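Shikimate dehydrogenase-like protein HI_0607 (PDB 1NPY) catalyses the NADP(+)-dependent oxidation of shikimate to 3-dehydroshikimate in vitro, though so weakly that shikimate may not be its biological substrate. Local coordinates at residues Asp5-Ser11 / Asn34-Phe40; Gly56-Val62 / Val87-Asp93; Gln175-Asn181 / Ala197-Ile203. One frame throughout, in Å; residues are numbered along the deposited sequence.

How the contacts relate
Contacts 1 and 2 lie in one mixed sheet of the N-terminal, substrate-binding part of the protein; contact 3 packs the start of helix 200-205 and the loop before it on strand 178-181 of the parallel, Rossmann-type sheet expected to bind NADP(+). Along the chain each closes before the next opens. The centres of contacts 1 and 2 are about 10 Å apart, with strands 7-12 and 59-62 as neighbours: Met10 probably bonds through its backbone to Gly59 and Ala61, giving the order 35-40, 7-12, 59-62, 89-93, the last antiparallel. Contact 3 is centred about 41 Å from contact 1 and about 37 Å from contact 2, across the chain's centre, as befits a two-domain dehydrogenase.

Contact 1: residues Asp5-Ser11 / Asn34-Phe40; sequences DTQLCMS and NFIYKAF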
# COMPACT_ATOMS: atom_id res chain seq x y z
N ASP A 5 -20.50 17.95 16.10
CA ASP A 5 -19.10 18.32 15.91
C ASP A 5 -18.22 17.12 15.55
O ASP A 5 -17.03 17.29 15.29
CB ASP A 5 -18.52 19.00 17.15
CG ASP A 5 -19.15 20.35 17.43
OD1 ASP A 5 -19.30 21.17 16.49
OD2 ASP A 5 -19.46 20.62 18.61
N THR A 6 -18.82 15.94 15.53
CA THR A 6 -18.08 14.73 15.17
C THR A 6 -17.60 14.88 13.73
O THR A 6 -18.37 15.27 12.84
CB THR A 6 -19.01 13.51 15.23
OG1 THR A 6 -19.50 13.35 16.56
CG2 THR A 6 -18.29 12.21 14.91
N GLN A 7 -16.33 14.58 13.50
CA GLN A 7 -15.79 14.65 12.15
C GLN A 7 -15.98 13.31 11.44
O GLN A 7 -15.75 12.27 12.04
CB GLN A 7 -14.32 15.06 12.19
CG GLN A 7 -14.23 16.50 12.74
CD GLN A 7 -13.29 16.70 13.91
OE1 GLN A 7 -12.14 17.11 13.70
NE2 GLN A 7 -13.77 16.48 15.15
N LEU A 8 -16.38 13.34 10.18
CA LEU A 8 -16.49 12.12 9.38
C LEU A 8 -15.25 11.93 8.52
O LEU A 8 -14.81 12.84 7.80
CB LEU A 8 -17.72 12.17 8.48
CG LEU A 8 -17.91 11.00 7.51
CD1 LEU A 8 -18.08 9.67 8.20
CD2 LEU A 8 -19.10 11.31 6.61
N CYS A 9 -14.65 10.74 8.62
CA CYS A 9 -13.64 10.31 7.69
C CYS A 9 -14.23 9.10 6.96
O CYS A 9 -15.19 8.48 7.46
CB CYS A 9 -12.32 9.94 8.34
SG CYS A 9 -11.48 11.40 8.99
N MET A 10 -13.70 8.85 5.78
CA MET A 10 -14.39 7.91 4.89
C MET A 10 -13.48 7.29 3.84
O MET A 10 -12.29 7.60 3.75
CB MET A 10 -15.52 8.67 4.20
CG MET A 10 -15.12 9.79 3.25
SD MET A 10 -16.54 10.50 2.42
CE MET A 10 -16.64 9.37 1.05
N SER A 11 -14.06 6.38 3.05
CA SER A 11 -13.35 5.87 1.89
C SER A 11 -14.33 5.81 0.70
O SER A 11 -15.55 5.78 0.90
CB SER A 11 -12.78 4.48 2.14
OG SER A 11 -13.77 3.49 2.33
N ASN A 34 -13.37 12.50 18.62
CA ASN A 34 -14.74 12.71 18.16
C ASN A 34 -14.83 12.67 16.64
O ASN A 34 -14.99 13.70 15.97
CB ASN A 34 -15.26 14.06 18.66
CG ASN A 34 -16.76 14.21 18.45
OD1 ASN A 34 -17.46 13.21 18.28
ND2 ASN A 34 -17.25 15.44 18.49
N PHE A 35 -14.68 11.44 16.15
CA PHE A 35 -14.56 11.09 14.74
C PHE A 35 -15.37 9.81 14.55
O PHE A 35 -15.46 8.99 15.48
CB PHE A 35 -13.13 10.75 14.35
CG PHE A 35 -12.24 11.92 13.96
CD1 PHE A 35 -11.84 12.87 14.89
CD2 PHE A 35 -11.74 12.01 12.67
CE1 PHE A 35 -11.00 13.90 14.53
CE2 PHE A 35 -10.91 13.03 12.30
CZ PHE A 35 -10.55 13.99 13.23
N ILE A 36 -15.92 9.63 13.36
CA ILE A 36 -16.47 8.37 12.85
C ILE A 36 -15.96 8.11 11.44
O ILE A 36 -15.58 9.03 10.71
CB ILE A 36 -18.00 8.35 12.84
CG1 ILE A 36 -18.56 9.53 12.04
CG2 ILE A 36 -18.52 8.30 14.25
CD1 ILE A 36 -20.05 9.41 11.67
N TYR A 37 -15.90 6.83 11.07
CA TYR A 37 -15.43 6.44 9.75
C TYR A 37 -16.50 5.57 9.07
O TYR A 37 -17.11 4.72 9.73
CB TYR A 37 -14.18 5.57 9.87
CG TYR A 37 -13.38 5.39 8.59
CD1 TYR A 37 -12.25 6.17 8.34
CD2 TYR A 37 -13.73 4.44 7.63
CE1 TYR A 37 -11.48 6.01 7.21
CE2 TYR A 37 -12.94 4.26 6.50
CZ TYR A 37 -11.81 5.03 6.30
OH TYR A 37 -10.98 4.89 5.21
N LYS A 38 -16.73 5.80 7.79
CA LYS A 38 -17.55 4.88 7.00
C LYS A 38 -17.07 4.76 5.56
O LYS A 38 -16.65 5.74 4.95
CB LYS A 38 -19.01 5.33 7.00
CG LYS A 38 -19.96 4.21 6.61
CD LYS A 38 -21.39 4.70 6.49
CE LYS A 38 -21.78 4.91 5.04
NZ LYS A 38 -21.87 3.63 4.26
N ALA A 39 -17.12 3.55 5.01
CA ALA A 39 -16.90 3.33 3.59
C ALA A 39 -18.14 3.68 2.77
O ALA A 39 -19.28 3.36 3.12
CB ALA A 39 -16.52 1.87 3.36
N PHE A 40 -17.86 4.29 1.63
CA PHE A 40 -18.89 4.67 0.67
C PHE A 40 -18.50 4.18 -0.72
O PHE A 40 -17.37 3.75 -0.97
CB PHE A 40 -19.06 6.19 0.61
CG PHE A 40 -19.63 6.84 1.85
CD1 PHE A 40 -20.93 7.30 1.88
CD2 PHE A 40 -18.82 7.13 2.93
CE1 PHE A 40 -21.44 7.96 2.98
CE2 PHE A 40 -19.32 7.80 4.03
CZ PHE A 40 -20.64 8.23 4.06
O HOH W 1 -15.12 2.46 0.19
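Gln7 lies against Phe35 where strands 7-12 and 35-40 pair in parallel, the two strands of a beta-alpha-beta unit whose helix 19-31 makes the crossover. Gln7 CB sits over the centre of the Phe35 ring, 3.9 Å from its centroid, a CH-pi contact. The chain bends at chi2 (127°) and brings CD near CE1 and CZ of the ring; Gln7 OE1 is 3.5 Å from Phe35 CE1, with amide and ring planes 41° apart. Gln7 NE2 lies 3.1 Å from Asn34 O and bonds weakly to Asp5 O. Cys9 SG meets the Phe35 ring at its edge, 3.7 Å from Phe35 CE2, while Tyr28 of the helix adds a second ring. Backbone bonds alternate between the strands, among them Cys9 N to Ile36 O at 2.9 Å, nearly straight (174°). On the face that carries Leu8, Met10 and Ile36, Leu8 CD1 packs on Ile36 CG1, and the methyl CE of Met10 reaches Phe40 CD2 at 3.6 Å, with its sulfur oblique to that ring in a Met-aromatic contact. At the start of the pair, Thr6 OG1 donates to Asn34 OD1 at 2.7 Å; at its far end a water joins Ser11 OG to Phe40 O.

Contact 2: residues Gly56-Val62 / Val87-Asp93; sequences GIRGCAV and VNTIVND
Arg58 leaves its backbone with CG trans to N (chi1 174°) and then bends at chi2 (53°), which folds the chain back so that the guanidinium lies beside Val91, both side chains pointing the same way. Val91 CG1 rests over the centre of one guanidinium face, 3.5 Å from Arg58 CZ. At the rim of the group, Arg58 NH1 serves two acceptors: Asn92 O, met from above the carbonyl plane, and Asp93 OD1 at 3.0 Å in a salt bridge, its carboxylate turned 71° from the guanidinium. A water closes the circuit, accepting from Arg58 NH2 and donating to Asp93 OD1. Asn92 reaches the other way: with CG trans to its N, the amide is carried to the Ile57 carbonyl, where Asn92 ND2 donates to Ile57 O at 3.0 Å, and its OD1 takes the backbone N-H of Gly95.

These groups finish an antiparallel pairing of strands 59-62 and 89-93. Cys60 and Ile90 form a hydrogen-bonded pair, with both N-to-O bonds at 2.8 Å, between Cys60 N and Ile90 O and between Ile90 N and Cys60 O. On the Cys60 side of the sheet Val62 CG2 meets Ile90 CD1 at 3.5 Å. Asn88 O accepts from Val62 N; the side chain of Asn88 lies about 4 Å from those of Lys67, the probable proton donor/acceptor, and Asp103, the probable substrate-binding residue. Asn88 and Thr89 together face Tyr100 in a classic beta bulge.

Tyr250 O takes Arg58 NE and Arg98 pairs with Asp93 OD2, so the arginine ties the sheet to the end of helix 235-251 while Asp93 lies between two positive groups, which probably keeps its carboxylate ionised.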
# COMPACT_ATOMS: atom_id res chain seq x y z
N GLY A 56 -17.63 19.31 4.30
CA GLY A 56 -16.65 19.41 5.36
C GLY A 56 -16.21 18.06 5.91
O GLY A 56 -15.77 17.98 7.05
N ILE A 57 -16.23 17.02 5.08
CA ILE A 57 -15.72 15.71 5.47
C ILE A 57 -14.20 15.84 5.59
O ILE A 57 -13.55 16.41 4.73
CB ILE A 57 -16.20 14.68 4.40
CG1 ILE A 57 -17.72 14.52 4.55
CG2 ILE A 57 -15.38 13.41 4.46
CD1 ILE A 57 -18.41 13.63 3.54
N ARG A 58 -13.60 15.32 6.65
CA ARG A 58 -12.20 15.56 6.96
C ARG A 58 -11.20 14.78 6.14
O ARG A 58 -10.15 15.30 5.75
CB ARG A 58 -12.00 15.18 8.43
CG ARG A 58 -10.58 15.23 8.93
CD ARG A 58 -9.84 16.52 8.71
NE ARG A 58 -8.46 16.40 9.13
CZ ARG A 58 -7.49 17.26 8.87
NH1 ARG A 58 -7.73 18.33 8.13
NH2 ARG A 58 -6.25 17.03 9.31
N GLY A 59 -11.52 13.52 5.86
CA GLY A 59 -10.52 12.62 5.32
C GLY A 59 -11.21 11.60 4.43
O GLY A 59 -12.32 11.19 4.74
N CYS A 60 -10.59 11.26 3.30
CA CYS A 60 -11.17 10.24 2.42
C CYS A 60 -10.10 9.34 1.80
O CYS A 60 -9.26 9.79 1.01
CB CYS A 60 -12.01 10.94 1.33
SG CYS A 60 -12.88 9.80 0.20
N ALA A 61 -10.18 8.05 2.09
CA ALA A 61 -9.36 7.06 1.41
C ALA A 61 -9.94 6.83 0.02
O ALA A 61 -11.15 6.95 -0.19
CB ALA A 61 -9.23 5.76 2.18
N VAL A 62 -9.06 6.59 -0.93
CA VAL A 62 -9.43 6.37 -2.32
C VAL A 62 -8.86 5.04 -2.78
O VAL A 62 -7.66 4.76 -2.68
CB VAL A 62 -8.97 7.53 -3.23
CG1 VAL A 62 -9.54 7.39 -4.63
CG2 VAL A 62 -9.38 8.86 -2.63
N VAL A 87 -3.43 8.64 -6.22
CA VAL A 87 -3.84 9.11 -4.90
C VAL A 87 -4.62 8.03 -4.16
O VAL A 87 -5.55 7.44 -4.74
CB VAL A 87 -4.74 10.35 -5.04
CG1 VAL A 87 -5.36 10.78 -3.72
CG2 VAL A 87 -3.91 11.51 -5.58
N ASN A 88 -4.29 7.78 -2.90
CA ASN A 88 -5.10 6.88 -2.08
C ASN A 88 -5.61 7.56 -0.80
O ASN A 88 -6.30 6.96 0.01
CB ASN A 88 -4.37 5.57 -1.79
CG ASN A 88 -3.50 5.66 -0.54
OD1 ASN A 88 -3.00 6.75 -0.26
ND2 ASN A 88 -3.35 4.55 0.20
N THR A 89 -5.32 8.84 -0.64
CA THR A 89 -5.67 9.57 0.58
C THR A 89 -5.93 11.04 0.29
O THR A 89 -5.10 11.67 -0.35
CB THR A 89 -4.50 9.57 1.57
OG1 THR A 89 -4.13 8.21 1.83
CG2 THR A 89 -4.94 10.13 2.90
N ILE A 90 -7.07 11.56 0.75
CA ILE A 90 -7.37 12.99 0.66
C ILE A 90 -7.60 13.53 2.06
O ILE A 90 -8.35 12.93 2.83
CB ILE A 90 -8.63 13.21 -0.21
CG1 ILE A 90 -8.46 12.60 -1.60
CG2 ILE A 90 -8.97 14.68 -0.29
CD1 ILE A 90 -9.76 12.34 -2.29
N VAL A 91 -6.99 14.67 2.38
CA VAL A 91 -7.21 15.36 3.63
C VAL A 91 -7.77 16.74 3.29
O VAL A 91 -7.19 17.50 2.50
CB VAL A 91 -5.92 15.55 4.44
CG1 VAL A 91 -6.23 16.17 5.81
CG2 VAL A 91 -5.17 14.24 4.60
N ASN A 92 -8.93 17.02 3.87
CA ASN A 92 -9.59 18.30 3.73
C ASN A 92 -9.21 19.30 4.80
O ASN A 92 -9.60 19.16 5.95
CB ASN A 92 -11.10 18.05 3.74
CG ASN A 92 -11.91 19.32 3.53
OD1 ASN A 92 -11.37 20.40 3.27
ND2 ASN A 92 -13.23 19.14 3.52
N ASP A 93 -8.38 20.26 4.43
CA ASP A 93 -7.94 21.34 5.29
C ASP A 93 -8.77 22.61 4.98
O ASP A 93 -8.43 23.35 4.07
CB ASP A 93 -6.42 21.54 5.07
CG ASP A 93 -5.59 20.31 5.46
OD1 ASP A 93 -5.66 19.90 6.65
OD2 ASP A 93 -4.88 19.64 4.66
O HOH W 2 -4.11 18.73 8.44

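Contact 3: residues Gln175-Asn181 / Ala197-Ile203; sequences QADILVN and AFPKAFI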
# COMPACT_ATOMS: atom_id res chain seq x y z
N GLN A 175 20.72 -13.29 -10.05
CA GLN A 175 20.78 -13.40 -8.60
C GLN A 175 20.21 -12.10 -8.03
O GLN A 175 20.19 -11.07 -8.71
CB GLN A 175 22.21 -13.65 -8.12
CG GLN A 175 23.05 -12.43 -7.76
CD GLN A 175 23.32 -12.33 -6.27
OE1 GLN A 175 24.08 -13.14 -5.73
NE2 GLN A 175 22.68 -11.38 -5.60
N ALA A 176 19.74 -12.16 -6.79
CA ALA A 176 19.18 -10.99 -6.12
C ALA A 176 19.13 -11.22 -4.61
O ALA A 176 19.00 -12.34 -4.13
CB ALA A 176 17.81 -10.69 -6.67
N ASP A 177 19.28 -10.13 -3.85
CA ASP A 177 19.25 -10.18 -2.39
C ASP A 177 17.88 -9.97 -1.79
O ASP A 177 17.58 -10.47 -0.71
CB ASP A 177 20.19 -9.08 -1.89
CG ASP A 177 21.56 -9.24 -2.47
OD1 ASP A 177 22.12 -10.33 -2.24
OD2 ASP A 177 22.12 -8.37 -3.17
N ILE A 178 17.07 -9.16 -2.46
CA ILE A 178 15.74 -8.77 -2.02
C ILE A 178 14.75 -9.15 -3.11
O ILE A 178 14.80 -8.64 -4.23
CB ILE A 178 15.67 -7.26 -1.70
CG1 ILE A 178 16.66 -6.89 -0.59
CG2 ILE A 178 14.29 -6.85 -1.28
CD1 ILE A 178 16.84 -5.38 -0.37
N LEU A 179 13.84 -10.05 -2.76
CA LEU A 179 12.78 -10.48 -3.67
C LEU A 179 11.44 -9.90 -3.23
O LEU A 179 11.03 -10.06 -2.08
CB LEU A 179 12.66 -12.00 -3.67
CG LEU A 179 14.01 -12.69 -3.88
CD1 LEU A 179 13.76 -14.19 -3.80
CD2 LEU A 179 14.61 -12.35 -5.23
N VAL A 180 10.79 -9.17 -4.13
CA VAL A 180 9.51 -8.55 -3.80
C VAL A 180 8.44 -9.10 -4.74
O VAL A 180 8.56 -9.04 -5.96
CB VAL A 180 9.53 -7.00 -3.94
CG1 VAL A 180 8.29 -6.39 -3.35
CG2 VAL A 180 10.78 -6.38 -3.37
N ASN A 181 7.34 -9.58 -4.16
CA ASN A 181 6.22 -10.04 -4.95
C ASN A 181 5.12 -8.98 -4.93
O ASN A 181 4.64 -8.60 -3.84
CB ASN A 181 5.62 -11.34 -4.43
CG ASN A 181 4.38 -11.74 -5.23
OD1 ASN A 181 4.45 -11.80 -6.45
ND2 ASN A 181 3.28 -12.00 -4.56
N ALA A 197 5.86 -17.27 -5.69
CA ALA A 197 6.10 -16.02 -6.39
C ALA A 197 7.52 -15.94 -6.94
O ALA A 197 7.75 -15.23 -7.92
CB ALA A 197 5.76 -14.85 -5.48
N PHE A 198 8.44 -16.69 -6.35
CA PHE A 198 9.81 -16.87 -6.84
C PHE A 198 10.16 -18.35 -6.63
O PHE A 198 9.69 -18.98 -5.68
CB PHE A 198 10.84 -16.02 -6.06
CG PHE A 198 10.73 -14.54 -6.31
CD1 PHE A 198 11.53 -13.94 -7.26
CD2 PHE A 198 9.81 -13.76 -5.62
CE1 PHE A 198 11.42 -12.58 -7.53
CE2 PHE A 198 9.72 -12.41 -5.86
CZ PHE A 198 10.52 -11.81 -6.82
N PRO A 199 11.02 -18.91 -7.49
CA PRO A 199 11.53 -20.27 -7.30
C PRO A 199 12.31 -20.48 -5.99
O PRO A 199 13.01 -19.58 -5.50
CB PRO A 199 12.44 -20.50 -8.51
CG PRO A 199 11.99 -19.50 -9.56
CD PRO A 199 11.50 -18.32 -8.75
N LYS A 200 12.23 -21.67 -5.43
CA LYS A 200 12.98 -21.99 -4.21
C LYS A 200 14.47 -21.65 -4.31
O LYS A 200 15.06 -21.05 -3.41
CB LYS A 200 12.80 -23.45 -3.82
CG LYS A 200 11.38 -23.77 -3.36
CD LYS A 200 11.21 -25.16 -2.76
CE LYS A 200 11.16 -26.21 -3.85
NZ LYS A 200 9.92 -26.14 -4.67
N ALA A 201 15.09 -21.98 -5.44
CA ALA A 201 16.52 -21.73 -5.61
C ALA A 201 16.84 -20.25 -5.49
O ALA A 201 17.91 -19.84 -5.02
CB ALA A 201 16.97 -22.25 -6.96
N PHE A 202 15.91 -19.43 -5.98
CA PHE A 202 16.07 -17.99 -5.87
C PHE A 202 15.95 -17.48 -4.43
O PHE A 202 16.75 -16.67 -3.97
CB PHE A 202 15.00 -17.35 -6.75
CG PHE A 202 15.56 -16.33 -7.67
CD1 PHE A 202 16.17 -16.72 -8.85
CD2 PHE A 202 15.51 -14.99 -7.33
CE1 PHE A 202 16.70 -15.77 -9.70
CE2 PHE A 202 16.05 -14.04 -8.17
CZ PHE A 202 16.64 -14.43 -9.36
N ILE A 203 14.91 -17.95 -3.75
CA ILE A 203 14.69 -17.61 -2.34
C ILE A 203 15.88 -18.05 -1.50
O ILE A 203 16.31 -17.32 -0.62
CB ILE A 203 13.39 -18.25 -1.81
CG1 ILE A 203 12.21 -17.83 -2.71
CG2 ILE A 203 13.19 -17.93 -0.34
CD1 ILE A 203 10.91 -18.59 -2.54
O HOH W 3 18.15 -14.81 -5.32
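Leu179 is the bump of this contact: its side chain fills a hollow made by Phe198, Phe202 and Ile203. Leu179 CB stands over the centre of the Phe198 ring, 3.7 Å from the centroid and 12° off the ring normal, a CH-pi contact. The two methyls then part. Leu179 CD2 comes to the edge of the second ring, in its plane and 3.5 Å from Phe202 CD2, whereas Leu179 CD1 settles on the helix backbone, 3.8 Å from Ile203 CA. One leucine thus touches a ring face, a ring edge and the first turn of helix 200-205.

The Phe198 ring is itself wedged against the strand. Its edge is turned to the backbone after Leu179, with Phe198 CZ 3.5 Å from Val180 O. Beyond it Ala197 makes a smaller bump, its CB lying 3.4 Å from Asn181 CG. That amide is held by Thr183 through OD1 and by Asp211 through ND2. At the opposite end of the contact, Ala176 CB packs obliquely on the Phe202 ring, whose unusual chi1 of -129° swings it toward the strand. A water beside it donates to Ala176 O and to Phe202 O, bridging the two backbones.

Pro199 occupies the N-cap position of the helix, and its O accepts from Ile203 N; the helix leads on to strand 208-211 and so completes a beta-alpha-beta unit of the Rossmann-type sheet. Ile123 of strand 122-125 touches Ala176, Phe198 and Phe202, and Phe221 of helix 220-227 packs on Leu179, Phe198 and Ile203, setting the hollow between a neighbouring strand and the next helix.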